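Side-chain contacts in 6-phosphogluconate dehydrogenase, NAD-binding (Geobacter metallireducens, PDB 3PEF), which binds NADP+ and belongs to the beta-hydroxyacid dehydrogenases, acting as a succinic semialdehyde reductase, that is, a gamma-hydroxybutyrate dehydrogenase: residues P230-L234 / K235-K239; K266-A270 / A271-D275. The protein carries 2 engineered substitutions. All coordinates share one frame; numbering follows the deposited sequence.

Contact 1. Residues P230-L234 / K235-K239; sequences PAFPL and KHMQK. With NAP (NADP nicotinamide-adenine-dinucleotide phosphate), chain I.
The N-terminal end of helix 234-251, with P233 at its N-cap position, forms one wall of the NADP+ pocket, and here F232 and P233 pack against H236 and M237 of the first turn. P233 O accepts the helix-opening bond from M237 N (3.2 Å, 158° at the hydrogen) and a weak one from H236 N; L234 O is taken in turn by Q238 N. The F232 side chain leaves with CG anti to its backbone N (chi1 -179°), which carries the ring back against the first turn. Its CE2 meets H236 CB at 3.4 Å, while CE1 rests on M237 CB at 3.7 Å. The bent M237 chain sets SD obliquely beside the ring, 5.1 Å from its centroid, a Met-aromatic contact; M178 of helix 166-194 packs on both residues. On its other flank F232 borders the nicotinamide carboxamide, with CD2 3.4 Å from NAP C7N. That amide is held by NAP N7N donating to A231 O at 2.8 Å, a bond that helps to fix the rotation of the carboxamide.

The H236 imidazole crosses the P233 ring obliquely, CD2 lying 3.5 Å from P233 CB, and K235 CG sits over one imidazole face, offset toward the rim. ND1 is hydrogen-bonded to a glycerol, probably from the crystallisation liquor, so both ring nitrogens have a partner. One turn further on, K239 NZ reaches the nicotinamide ribose through NAP O2D, more weakly through NAP O3D, and also binds T96 O. H236 holds the adenosine-side phosphate of the pyrophosphate: NE2 donates to NAP O1A almost straight, 177° at the hydrogen, with the oxygen at the ring edge and in its plane, 2.9 Å away.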
# COMPACT_ATOMS: atom_id res chain seq x y z
N PRO A 230 -26.25 -9.20 1.39
CA PRO A 230 -25.11 -10.07 1.12
C PRO A 230 -25.34 -11.09 -0.00
O PRO A 230 -26.26 -11.88 0.06
CB PRO A 230 -24.89 -10.80 2.45
CG PRO A 230 -26.26 -10.75 3.12
CD PRO A 230 -26.82 -9.42 2.73
N ALA A 231 -24.51 -11.05 -1.03
CA ALA A 231 -24.45 -12.15 -2.00
C ALA A 231 -23.13 -12.89 -1.74
O ALA A 231 -23.11 -14.11 -1.57
CB ALA A 231 -24.51 -11.63 -3.43
N PHE A 232 -22.05 -12.14 -1.71
CA PHE A 232 -20.77 -12.68 -1.25
C PHE A 232 -20.38 -11.93 0.02
O PHE A 232 -19.98 -10.77 -0.05
CB PHE A 232 -19.70 -12.54 -2.35
CG PHE A 232 -18.34 -13.10 -1.96
CD1 PHE A 232 -17.17 -12.54 -2.46
CD2 PHE A 232 -18.25 -14.19 -1.11
CE1 PHE A 232 -15.91 -13.06 -2.11
CE2 PHE A 232 -16.99 -14.72 -0.76
CZ PHE A 232 -15.83 -14.14 -1.27
N PRO A 233 -20.52 -12.59 1.20
CA PRO A 233 -20.26 -11.88 2.46
C PRO A 233 -18.87 -11.25 2.50
O PRO A 233 -17.86 -11.88 2.15
CB PRO A 233 -20.42 -12.99 3.52
CG PRO A 233 -21.44 -13.91 2.92
CD PRO A 233 -21.05 -13.94 1.42
N LEU A 234 -18.84 -9.99 2.91
CA LEU A 234 -17.60 -9.23 2.96
C LEU A 234 -16.52 -9.92 3.79
O LEU A 234 -15.35 -9.92 3.42
CB LEU A 234 -17.85 -7.79 3.41
CG LEU A 234 -16.68 -6.80 3.27
CD1 LEU A 234 -17.14 -5.36 3.07
CD2 LEU A 234 -15.74 -6.91 4.47
N LYS A 235 -16.90 -10.54 4.91
CA LYS A 235 -15.91 -11.26 5.71
C LYS A 235 -15.23 -12.36 4.91
O LYS A 235 -14.04 -12.64 5.10
CB LYS A 235 -16.54 -11.83 6.99
CG LYS A 235 -17.65 -12.85 6.74
CD LYS A 235 -18.40 -13.20 8.05
CE LYS A 235 -19.49 -14.27 7.79
NZ LYS A 235 -20.33 -14.56 8.99
N HIS A 236 -15.97 -13.00 3.99
CA HIS A 236 -15.40 -14.07 3.17
C HIS A 236 -14.47 -13.53 2.09
O HIS A 236 -13.45 -14.18 1.76
CB HIS A 236 -16.48 -14.98 2.56
CG HIS A 236 -17.33 -15.66 3.58
ND1 HIS A 236 -16.84 -16.07 4.81
CD2 HIS A 236 -18.64 -16.01 3.57
CE1 HIS A 236 -17.81 -16.63 5.51
NE2 HIS A 236 -18.91 -16.62 4.78
N MET A 237 -14.81 -12.39 1.50
CA MET A 237 -13.90 -11.73 0.54
C MET A 237 -12.57 -11.47 1.24
O MET A 237 -11.49 -11.74 0.70
CB MET A 237 -14.49 -10.40 0.04
CG MET A 237 -13.55 -9.58 -0.86
SD MET A 237 -13.31 -10.30 -2.52
CE MET A 237 -11.90 -11.33 -2.30
N GLN A 238 -12.66 -10.95 2.46
CA GLN A 238 -11.44 -10.60 3.19
C GLN A 238 -10.61 -11.84 3.52
O GLN A 238 -9.39 -11.81 3.47
CB GLN A 238 -11.78 -9.81 4.47
CG GLN A 238 -10.57 -9.12 5.13
CD GLN A 238 -9.88 -9.99 6.16
OE1 GLN A 238 -10.51 -10.44 7.12
NE2 GLN A 238 -8.60 -10.23 5.98
N LYS A 239 -11.29 -12.92 3.89
CA LYS A 239 -10.64 -14.19 4.17
C LYS A 239 -9.90 -14.69 2.91
O LYS A 239 -8.79 -15.20 3.00
CB LYS A 239 -11.67 -15.24 4.64
CG LYS A 239 -11.13 -16.68 4.74
CD LYS A 239 -11.41 -17.50 3.48
CE LYS A 239 -12.89 -17.67 3.24
NZ LYS A 239 -13.23 -18.53 2.07
PA NAP I . -22.01 -18.50 4.55
O1A NAP I . -21.51 -17.62 5.64
O2A NAP I . -23.39 -18.24 4.11
O5B NAP I . -21.86 -20.04 4.97
C5B NAP I . -20.77 -20.47 5.73
C4B NAP I . -21.04 -21.92 6.08
O4B NAP I . -19.93 -22.41 6.81
C3B NAP I . -22.26 -22.06 6.99
O3B NAP I . -22.87 -23.27 6.62
C2B NAP I . -21.63 -22.21 8.36
O2B NAP I . -22.41 -22.91 9.30
C1B NAP I . -20.40 -23.02 7.99
N9A NAP I . -19.41 -22.99 9.07
C8A NAP I . -18.65 -21.91 9.45
N7A NAP I . -17.87 -22.29 10.49
C5A NAP I . -18.13 -23.58 10.78
C6A NAP I . -17.59 -24.44 11.72
N6A NAP I . -16.66 -24.01 12.56
N1A NAP I . -18.05 -25.73 11.79
C2A NAP I . -19.03 -26.17 10.91
N3A NAP I . -19.55 -25.30 9.96
C4A NAP I . -19.09 -24.03 9.89
O3 NAP I . -21.01 -18.28 3.32
PN NAP I . -21.05 -18.87 1.85
O1N NAP I . -20.98 -17.75 0.89
O2N NAP I . -22.12 -19.87 1.70
O5D NAP I . -19.60 -19.56 1.97
C5D NAP I . -19.34 -20.92 1.74
C4D NAP I . -18.02 -20.99 0.98
O4D NAP I . -18.16 -20.62 -0.37
C3D NAP I . -17.00 -20.01 1.53
O3D NAP I . -15.76 -20.68 1.47
C2D NAP I . -17.04 -18.83 0.56
O2D NAP I . -15.81 -18.17 0.53
C1D NAP I . -17.28 -19.58 -0.73
N1N NAP I . -17.89 -18.84 -1.86
C2N NAP I . -18.85 -17.90 -1.64
C3N NAP I . -19.46 -17.25 -2.72
C7N NAP I . -20.55 -16.26 -2.47
O7N NAP I . -20.79 -15.33 -3.48
N7N NAP I . -21.27 -16.22 -1.34
C4N NAP I . -19.08 -17.56 -4.03
C5N NAP I . -18.12 -18.54 -4.24
C6N NAP I . -17.54 -19.19 -3.15
P2B NAP I . -23.59 -22.16 10.14
O1X NAP I . -23.82 -23.03 11.37
O2X NAP I . -23.10 -20.79 10.53
O3X NAP I . -24.82 -22.03 9.30

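Contact 2. Residues K266-A270 / A271-D275; sequences KGARA and AGFGD
A Schellman motif ends helix 256-270, with A271 and F273 folding back onto the carbonyls of its last turn. A271 N continues the helical pattern by donating to G267 O at 3.0 Å, with a weaker second bond to A268 O, and its CB rests near G267 O. G272 turns the chain with a positive phi of 92°, the conformation that marks the C' position of the motif; its N donates to R269 O from well above the carbonyl plane. F273 N then closes the motif on A268 O (3.0 Å, 157° at the hydrogen). With F273 CG anti to its own carbonyl carbon (chi1 -54°), CB and CD2 border A268 O, and A271 O lies over one ring face, 3.7 Å above the plane and toward the rim. K283 makes a cation-pi contact with this ring, and A280 also packs on it. G274 still lies beside R269, and a water links their backbones: it accepts from G274 N at 2.8 Å and donates to R269 O at 2.7 Å.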
# COMPACT_ATOMS: atom_id res chain seq x y z
N LYS A 266 -10.30 -5.40 5.54
CA LYS A 266 -10.24 -5.50 7.00
C LYS A 266 -10.86 -4.27 7.64
O LYS A 266 -11.53 -4.36 8.68
CB LYS A 266 -8.80 -5.65 7.51
CG LYS A 266 -8.15 -7.02 7.31
CD LYS A 266 -6.67 -6.99 7.72
CE LYS A 266 -5.95 -8.29 7.38
NZ LYS A 266 -4.49 -8.28 7.79
N GLY A 267 -10.64 -3.12 7.02
CA GLY A 267 -11.20 -1.88 7.52
C GLY A 267 -12.71 -1.94 7.47
O GLY A 267 -13.41 -1.55 8.41
N ALA A 268 -13.23 -2.45 6.36
CA ALA A 268 -14.67 -2.63 6.23
C ALA A 268 -15.22 -3.59 7.29
O ALA A 268 -16.31 -3.37 7.81
CB ALA A 268 -15.05 -3.09 4.82
N ARG A 269 -14.49 -4.65 7.62
CA ARG A 269 -14.96 -5.55 8.69
C ARG A 269 -15.02 -4.82 10.01
O ARG A 269 -15.94 -5.04 10.80
CB ARG A 269 -14.06 -6.77 8.87
CG ARG A 269 -14.10 -7.74 7.73
CD ARG A 269 -13.32 -8.98 8.07
NE ARG A 269 -14.05 -9.82 9.01
CZ ARG A 269 -13.67 -11.05 9.34
NH1 ARG A 269 -12.56 -11.56 8.80
NH2 ARG A 269 -14.38 -11.77 10.19
N ALA A 270 -14.02 -3.97 10.24
CA ALA A 270 -13.91 -3.25 11.49
C ALA A 270 -15.02 -2.22 11.62
O ALA A 270 -15.43 -1.90 12.74
CB ALA A 270 -12.52 -2.59 11.64
N ALA A 271 -15.50 -1.70 10.50
CA ALA A 271 -16.63 -0.76 10.53
C ALA A 271 -17.98 -1.47 10.66
O ALA A 271 -19.03 -0.83 10.68
CB ALA A 271 -16.62 0.16 9.32
N GLY A 272 -17.94 -2.80 10.75
CA GLY A 272 -19.13 -3.59 10.99
C GLY A 272 -19.84 -4.09 9.74
O GLY A 272 -21.01 -4.47 9.80
N PHE A 273 -19.14 -4.12 8.61
CA PHE A 273 -19.80 -4.51 7.36
C PHE A 273 -19.54 -5.97 6.96
O PHE A 273 -19.91 -6.38 5.86
CB PHE A 273 -19.42 -3.55 6.23
CG PHE A 273 -19.67 -2.10 6.55
CD1 PHE A 273 -20.80 -1.71 7.26
CD2 PHE A 273 -18.78 -1.12 6.14
CE1 PHE A 273 -21.03 -0.37 7.56
CE2 PHE A 273 -19.00 0.22 6.44
CZ PHE A 273 -20.13 0.59 7.14
N GLY A 274 -18.94 -6.74 7.86
CA GLY A 274 -18.51 -8.11 7.59
C GLY A 274 -19.57 -9.04 7.03
O GLY A 274 -19.26 -9.96 6.25
N ASP A 275 -20.82 -8.83 7.43
CA ASP A 275 -21.92 -9.69 7.01
C ASP A 275 -22.75 -9.09 5.87
O ASP A 275 -23.72 -9.70 5.41
CB ASP A 275 -22.86 -10.01 8.20
CG ASP A 275 -22.32 -11.12 9.10
OD1 ASP A 275 -21.46 -11.91 8.67
OD2 ASP A 275 -22.78 -11.20 10.26
O HOH W 1 -18.04 -6.70 10.46

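Overall arrangement
Contacts 1 and 2 lie side by side, their centres 10 Å apart: the start of helix 234-251 meets the end of helix 256-270, the next helix in the chain. The loop leaving contact 2 runs back over the first turn of contact 1, where K235 N probably bonds to G274 O (2.8 Å) and L234 CB packs on F273 O. Q238 OE1 and R269 NH1, 2.9 Å apart, tie the two helices together, and K235 NZ forms a salt bridge with D275 OD1. Contact 1 touches NADP+ directly, whereas contact 2 stands behind it, with D275 OD1 6.5 Å from NAP O1A; its bonds to K235 and Q238 are consistent with a second-shell position.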